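Local coordinates for protein PRD-containing transcription regulator (PDB 3NUF) that is probably a transcription regulator built on an all-helical PRD (PTS regulation domain), though its target genes and signal are not established, at residues A[26-31]-A[60-65]; A[92-97]-A[106-111]. All blocks are in the same frame, centred on the assembly; numbering follows the deposited sequence.

Contact 1. Residues A[26-31]-A[60-65]; sequences QAATAL and EMLGRS
Leu62 reaches across from residues 60-65 to Ala27, Ala28 and Leu31; no hydrogen bond joins the two helical segments, whose side chains meet by apolar packing. Its CD2 methyl does most of the touching. This methyl lies over the helix backbone, 3.7 Å from Ala28 N, and beside the two alanine side chains, with CD2 3.9 Å from Ala27 CB and 4.1 Å from Ala28 CB. The small alanines let the leucine branch come down onto the main chain between them. Placing CG anti to the backbone N (chi1 -179°) sends the isobutyl group out to that surface. Leu31 uses its own CD2 in return, 4.0 Å from Leu62 CB, and the two leucines slide past one another in opposite directions. Leu62, met by Leu31, thus spans segment axes that approach no closer than 10.6 Å and run at 127° between their N-to-C directions.

The hydrogen bonds and salt bridge stay within residues 60-65 or lead to other parts of the fold. Ser65 OG bonds back to Leu62 O at 2.7 Å, lying in the carbonyl plane on a lone pair, so the residue that carries the contact is also fastened to the next turn. Glu60 was modelled in two conformers, and its end-on pairing through OE2 with Arg64 NH1 and NH2, seen in one of them, is less certain. Arg64 NE also forms a salt bridge with Glu104, tying this helix to the start of helix 104-115.

Further packing surrounds the contact: Ile19 of helix 13-21 touches Ala28. A leucine set against two alanines and a second leucine where the segments cross is a plain helix-packing arrangement, here joining helices 25-41 and 48-67 within the helical bundle of the PRD fold.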
loop_
_atom_site.group_PDB
_atom_site.type_symbol
_atom_site.label_atom_id
_atom_site.label_comp_id
_atom_site.label_asym_id
_atom_site.label_seq_id
_atom_site.Cartn_x
_atom_site.Cartn_y
_atom_site.Cartn_z
ATOM N N GLN A 26 15.317 2.867 -3.368
ATOM C CA GLN A 26 15.225 3.787 -2.243
ATOM C C GLN A 26 13.759 4.072 -1.994
ATOM O O GLN A 26 13.303 3.939 -0.860
ATOM C CB GLN A 26 16.022 5.056 -2.464
ATOM C CG GLN A 26 15.951 6.000 -1.325
ATOM C CD GLN A 26 14.746 6.905 -1.354
ATOM O OE1 GLN A 26 14.320 7.353 -2.407
ATOM N NE2 GLN A 26 14.194 7.207 -0.188
ATOM N N ALA A 27 13.050 4.538 -3.024
ATOM C CA ALA A 27 11.690 4.996 -2.834
ATOM C C ALA A 27 10.749 3.854 -2.549
ATOM O O ALA A 27 9.842 4.004 -1.754
ATOM C CB ALA A 27 11.227 5.802 -4.072
ATOM N N ALA A 28 11.019 2.704 -3.130
ATOM C CA ALA A 28 10.166 1.547 -2.862
ATOM C C ALA A 28 10.335 1.056 -1.432
ATOM O O ALA A 28 9.341 0.735 -0.736
ATOM C CB ALA A 28 10.390 0.439 -3.857
ATOM N N THR A 29 11.576 1.039 -0.943
ATOM C CA THR A 29 11.827 0.666 0.443
ATOM C C THR A 29 11.154 1.638 1.393
ATOM O O THR A 29 10.492 1.232 2.322
ATOM C CB THR A 29 13.306 0.565 0.775
ATOM O OG1 THR A 29 13.902 -0.377 -0.133
ATOM C CG2 THR A 29 13.534 0.064 2.226
ATOM N N ALA A 30 11.329 2.946 1.137
ATOM C CA ALA A 30 10.705 3.970 1.965
ATOM C C ALA A 30 9.188 3.813 2.024
ATOM O O ALA A 30 8.572 3.896 3.096
ATOM C CB ALA A 30 11.058 5.363 1.462
ATOM N N LEU A 31 8.615 3.525 0.862
ATOM C CA LEU A 31 7.137 3.404 0.783
ATOM C C LEU A 31 6.633 2.158 1.554
ATOM O O LEU A 31 5.667 2.260 2.310
ATOM C CB LEU A 31 6.693 3.374 -0.688
ATOM C CG LEU A 31 5.196 3.213 -0.928
ATOM C CD1 LEU A 31 4.407 4.325 -0.239
ATOM C CD2 LEU A 31 4.903 3.205 -2.440
ATOM N N GLU A 60 3.854 -1.068 -8.061
ATOM C CA GLU A 60 3.078 -0.686 -9.223
ATOM C C GLU A 60 2.519 0.746 -9.116
ATOM O O GLU A 60 2.613 1.532 -10.054
ATOM C CB GLU A 60 1.939 -1.697 -9.440
ATOM C CG GLU A 60 0.989 -1.307 -10.550
ATOM C CD GLU A 60 -0.232 -2.243 -10.652
ATOM O OE1 GLU A 60 0.039 -3.458 -10.832
ATOM O OE2 GLU A 60 -1.417 -1.793 -10.534
HETATM N N MSE A 61 1.970 1.072 -7.955
HETATM C CA MSE A 61 1.448 2.442 -7.701
HETATM C C MSE A 61 2.553 3.498 -7.778
HETATM O O MSE A 61 2.377 4.544 -8.376
HETATM C CB MSE A 61 0.796 2.522 -6.328
HETATM C CG MSE A 61 -0.467 1.703 -6.158
HETATM SE SE MSE A 61 -1.162 1.718 -4.358
HETATM C CE MSE A 61 -1.425 3.596 -4.263
ATOM N N LEU A 62 3.700 3.235 -7.143
ATOM C CA LEU A 62 4.834 4.125 -7.236
ATOM C C LEU A 62 5.257 4.311 -8.673
ATOM O O LEU A 62 5.507 5.413 -9.152
ATOM C CB LEU A 62 5.958 3.608 -6.324
ATOM C CG LEU A 62 7.244 4.432 -6.260
ATOM C CD1 LEU A 62 6.930 5.805 -5.709
ATOM C CD2 LEU A 62 8.300 3.644 -5.420
ATOM N N GLY A 63 5.291 3.222 -9.413
ATOM C CA GLY A 63 5.613 3.317 -10.828
ATOM C C GLY A 63 4.683 4.221 -11.587
ATOM O O GLY A 63 5.104 5.073 -12.394
ATOM N N ARG A 64 3.394 4.111 -11.336
ATOM C CA ARG A 64 2.378 4.942 -12.011
ATOM C C ARG A 64 2.478 6.385 -11.607
ATOM O O ARG A 64 2.290 7.278 -12.428
ATOM C CB ARG A 64 0.892 4.514 -11.774
ATOM C CG ARG A 64 0.369 3.505 -12.656
ATOM C CD ARG A 64 -1.139 3.450 -12.558
ATOM N NE ARG A 64 -1.577 2.874 -11.308
ATOM C CZ ARG A 64 -1.483 1.605 -10.973
ATOM N NH1 ARG A 64 -0.935 0.726 -11.820
ATOM N NH2 ARG A 64 -1.959 1.186 -9.841
ATOM N N SER A 65 2.822 6.650 -10.343
ATOM C CA SER A 65 3.025 8.005 -9.861
ATOM C C SER A 65 4.107 8.727 -10.615
ATOM O O SER A 65 4.086 9.958 -10.786
ATOM C CB SER A 65 3.364 8.040 -8.350
ATOM O OG SER A 65 4.727 7.684 -8.016
#

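Contact 2. Residues A[92-97]-A[106-111]; sequences QVVQHI and YVLSIH. With EDO (1,2-ethanediol), chain G.
Ahead of Leu108, the residue that meets Val93 and Val94, Tyr106 turns its ring toward Phe79. Leu108 then makes the crossing: its CD2 lies 3.7 Å from both CB and CG1 of Val93, the two side chains standing at about a right angle, and more distantly 4.4 Å from Val94 CG2. With CG anti to the backbone N (chi1 177°), the branch projects toward the valines. One residue on, Ser109 OG returns to Tyr106 O at 2.7 Å and so keeps its hydroxyl bonded within its own helix. His111 ends the segment with its ring against His57.

Behind the valines, an ethanediol probably left by the crystallisation liquor lies beside Gln92 and His96; its O2 is 3.1 Å from His96 ND1, at the ring edge, whereas the Gln92 NE2 bond to O1 is doubtfully short. An alanine at Gln92 removes the amide, and Tyr34 OH would probably be left without its weak partner there. Polar groups thus gather on the far side of helix 84-97, while the buried join, with no hydrogen bond across it, depends on the fit and burial of Leu108 against the valines.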
loop_
_atom_site.group_PDB
_atom_site.type_symbol
_atom_site.label_atom_id
_atom_site.label_comp_id
_atom_site.label_asym_id
_atom_site.label_seq_id
_atom_site.Cartn_x
_atom_site.Cartn_y
_atom_site.Cartn_z
ATOM N N GLN A 92 -4.793 7.834 2.570
ATOM C CA GLN A 92 -3.599 8.486 3.104
ATOM C C GLN A 92 -2.376 8.036 2.326
ATOM O O GLN A 92 -1.502 8.856 1.998
ATOM C CB GLN A 92 -3.423 8.147 4.576
ATOM C CG GLN A 92 -2.264 8.876 5.184
ATOM C CD GLN A 92 -2.224 8.818 6.696
ATOM O OE1 GLN A 92 -3.180 8.417 7.352
ATOM N NE2 GLN A 92 -1.096 9.245 7.253
ATOM N N VAL A 93 -2.269 6.753 2.013
ATOM C CA VAL A 93 -1.105 6.259 1.258
ATOM C C VAL A 93 -1.028 6.835 -0.140
ATOM O O VAL A 93 0.014 7.319 -0.592
ATOM C CB VAL A 93 -1.098 4.749 1.181
ATOM C CG1 VAL A 93 0.073 4.193 0.272
ATOM C CG2 VAL A 93 -0.943 4.126 2.553
ATOM N N VAL A 94 -2.173 6.851 -0.807
ATOM C CA VAL A 94 -2.237 7.419 -2.189
ATOM C C VAL A 94 -1.799 8.877 -2.184
ATOM O O VAL A 94 -0.980 9.291 -3.009
ATOM C CB VAL A 94 -3.651 7.306 -2.715
ATOM C CG1 VAL A 94 -3.819 8.094 -4.060
ATOM C CG2 VAL A 94 -4.050 5.820 -2.892
ATOM N N GLN A 95 -2.305 9.666 -1.252
ATOM C CA GLN A 95 -1.937 11.050 -1.150
ATOM C C GLN A 95 -0.499 11.269 -0.781
ATOM O O GLN A 95 0.115 12.233 -1.235
ATOM C CB GLN A 95 -2.912 11.785 -0.243
ATOM C CG GLN A 95 -4.365 11.752 -0.718
ATOM C CD GLN A 95 -4.548 12.269 -2.121
ATOM O OE1 GLN A 95 -5.087 11.578 -3.028
ATOM N NE2 GLN A 95 -4.107 13.439 -2.334
ATOM N N HIS A 96 0.004 10.428 0.084
ATOM C CA HIS A 96 1.415 10.452 0.460
ATOM C C HIS A 96 2.337 10.216 -0.712
ATOM O O HIS A 96 3.311 10.953 -0.854
ATOM C CB HIS A 96 1.696 9.392 1.568
ATOM C CG HIS A 96 3.143 9.158 1.842
ATOM N ND1 HIS A 96 3.879 10.008 2.628
ATOM C CD2 HIS A 96 3.978 8.181 1.437
ATOM C CE1 HIS A 96 5.120 9.531 2.711
ATOM N NE2 HIS A 96 5.215 8.444 1.971
ATOM N N ILE A 97 2.037 9.261 -1.567
ATOM C CA ILE A 97 2.852 9.005 -2.763
ATOM C C ILE A 97 2.810 10.205 -3.683
ATOM O O ILE A 97 3.868 10.607 -4.177
ATOM C CB ILE A 97 2.379 7.739 -3.469
ATOM C CG1 ILE A 97 2.588 6.477 -2.637
ATOM C CG2 ILE A 97 3.096 7.543 -4.821
ATOM C CD1 ILE A 97 1.803 5.273 -3.102
ATOM N N TYR A 106 -9.128 2.475 -3.847
ATOM C CA TYR A 106 -10.043 1.314 -3.743
ATOM C C TYR A 106 -9.338 -0.013 -3.751
ATOM O O TYR A 106 -9.458 -0.823 -2.814
ATOM C CB TYR A 106 -11.145 1.435 -4.800
ATOM C CG TYR A 106 -12.002 2.666 -4.665
ATOM C CD1 TYR A 106 -12.738 2.864 -3.512
ATOM C CD2 TYR A 106 -12.064 3.644 -5.666
ATOM C CE1 TYR A 106 -13.492 3.993 -3.379
ATOM C CE2 TYR A 106 -12.807 4.768 -5.527
ATOM C CZ TYR A 106 -13.511 4.965 -4.382
ATOM O OH TYR A 106 -14.256 6.110 -4.208
ATOM N N VAL A 107 -8.540 -0.264 -4.762
ATOM C CA VAL A 107 -7.822 -1.550 -4.824
ATOM C C VAL A 107 -6.863 -1.655 -3.628
ATOM O O VAL A 107 -6.748 -2.717 -3.008
ATOM C CB VAL A 107 -7.115 -1.740 -6.144
ATOM C CG1 VAL A 107 -6.087 -2.881 -6.112
ATOM C CG2 VAL A 107 -8.156 -2.003 -7.225
ATOM N N LEU A 108 -6.183 -0.563 -3.271
ATOM C CA LEU A 108 -5.271 -0.608 -2.114
ATOM C C LEU A 108 -6.010 -0.928 -0.823
ATOM O O LEU A 108 -5.505 -1.693 0.011
ATOM C CB LEU A 108 -4.480 0.684 -1.991
ATOM C CG LEU A 108 -3.554 0.765 -0.763
ATOM C CD1 LEU A 108 -2.497 -0.332 -0.758
ATOM C CD2 LEU A 108 -2.894 2.144 -0.683
ATOM N N SER A 109 -7.237 -0.448 -0.655
ATOM C CA SER A 109 -7.989 -0.724 0.568
ATOM C C SER A 109 -8.192 -2.202 0.843
ATOM O O SER A 109 -8.262 -2.593 2.019
ATOM C CB SER A 109 -9.316 0.046 0.552
ATOM O OG SER A 109 -10.284 -0.571 -0.257
ATOM N N ILE A 110 -8.271 -2.999 -0.194
ATOM C CA ILE A 110 -8.478 -4.438 0.016
ATOM C C ILE A 110 -7.300 -5.084 0.727
ATOM O O ILE A 110 -7.497 -6.036 1.484
ATOM C CB ILE A 110 -8.761 -5.118 -1.338
ATOM C CG1 ILE A 110 -9.963 -4.497 -2.028
ATOM C CG2 ILE A 110 -8.955 -6.652 -1.209
ATOM C CD1 ILE A 110 -11.215 -4.379 -1.202
ATOM N N HIS A 111 -6.095 -4.596 0.536
ATOM C CA HIS A 111 -4.940 -5.121 1.232
ATOM C C HIS A 111 -5.097 -4.882 2.718
ATOM O O HIS A 111 -4.819 -5.744 3.516
ATOM C CB HIS A 111 -3.687 -4.488 0.687
ATOM C CG HIS A 111 -3.393 -4.848 -0.720
ATOM N ND1 HIS A 111 -2.402 -5.731 -1.071
ATOM C CD2 HIS A 111 -3.908 -4.378 -1.884
ATOM C CE1 HIS A 111 -2.373 -5.845 -2.388
ATOM N NE2 HIS A 111 -3.277 -5.042 -2.916
HETATM C C1 EDO G . 2.074 11.076 6.116
HETATM O O1 EDO G . 1.120 10.080 6.493
HETATM C C2 EDO G . 1.386 12.041 5.190
HETATM O O2 EDO G . 2.111 12.112 3.955
#

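From the N terminus, helix 25-41 supplies the first half of contact 1, which brings 60-65 back to 26-31 and closes a largely helical loop of 28 residues. The chain then runs through a linking stretch into helix 84-97, and contact 2 closes a much shorter loop of eight residues between 92-97 and 106-111. The two loops follow in series, neither nesting nor crossing. Their centres lie 12 Å apart, yet they touch directly: Ile97 packs on Leu31 and Ser65, and the selenomethionine Met61 reaches Val94 and Ile97. The C-terminal end of helix 84-97 sits against both partners of contact 1, and helix 104-115 joins them through Leu108, which touches Val94 and Met61.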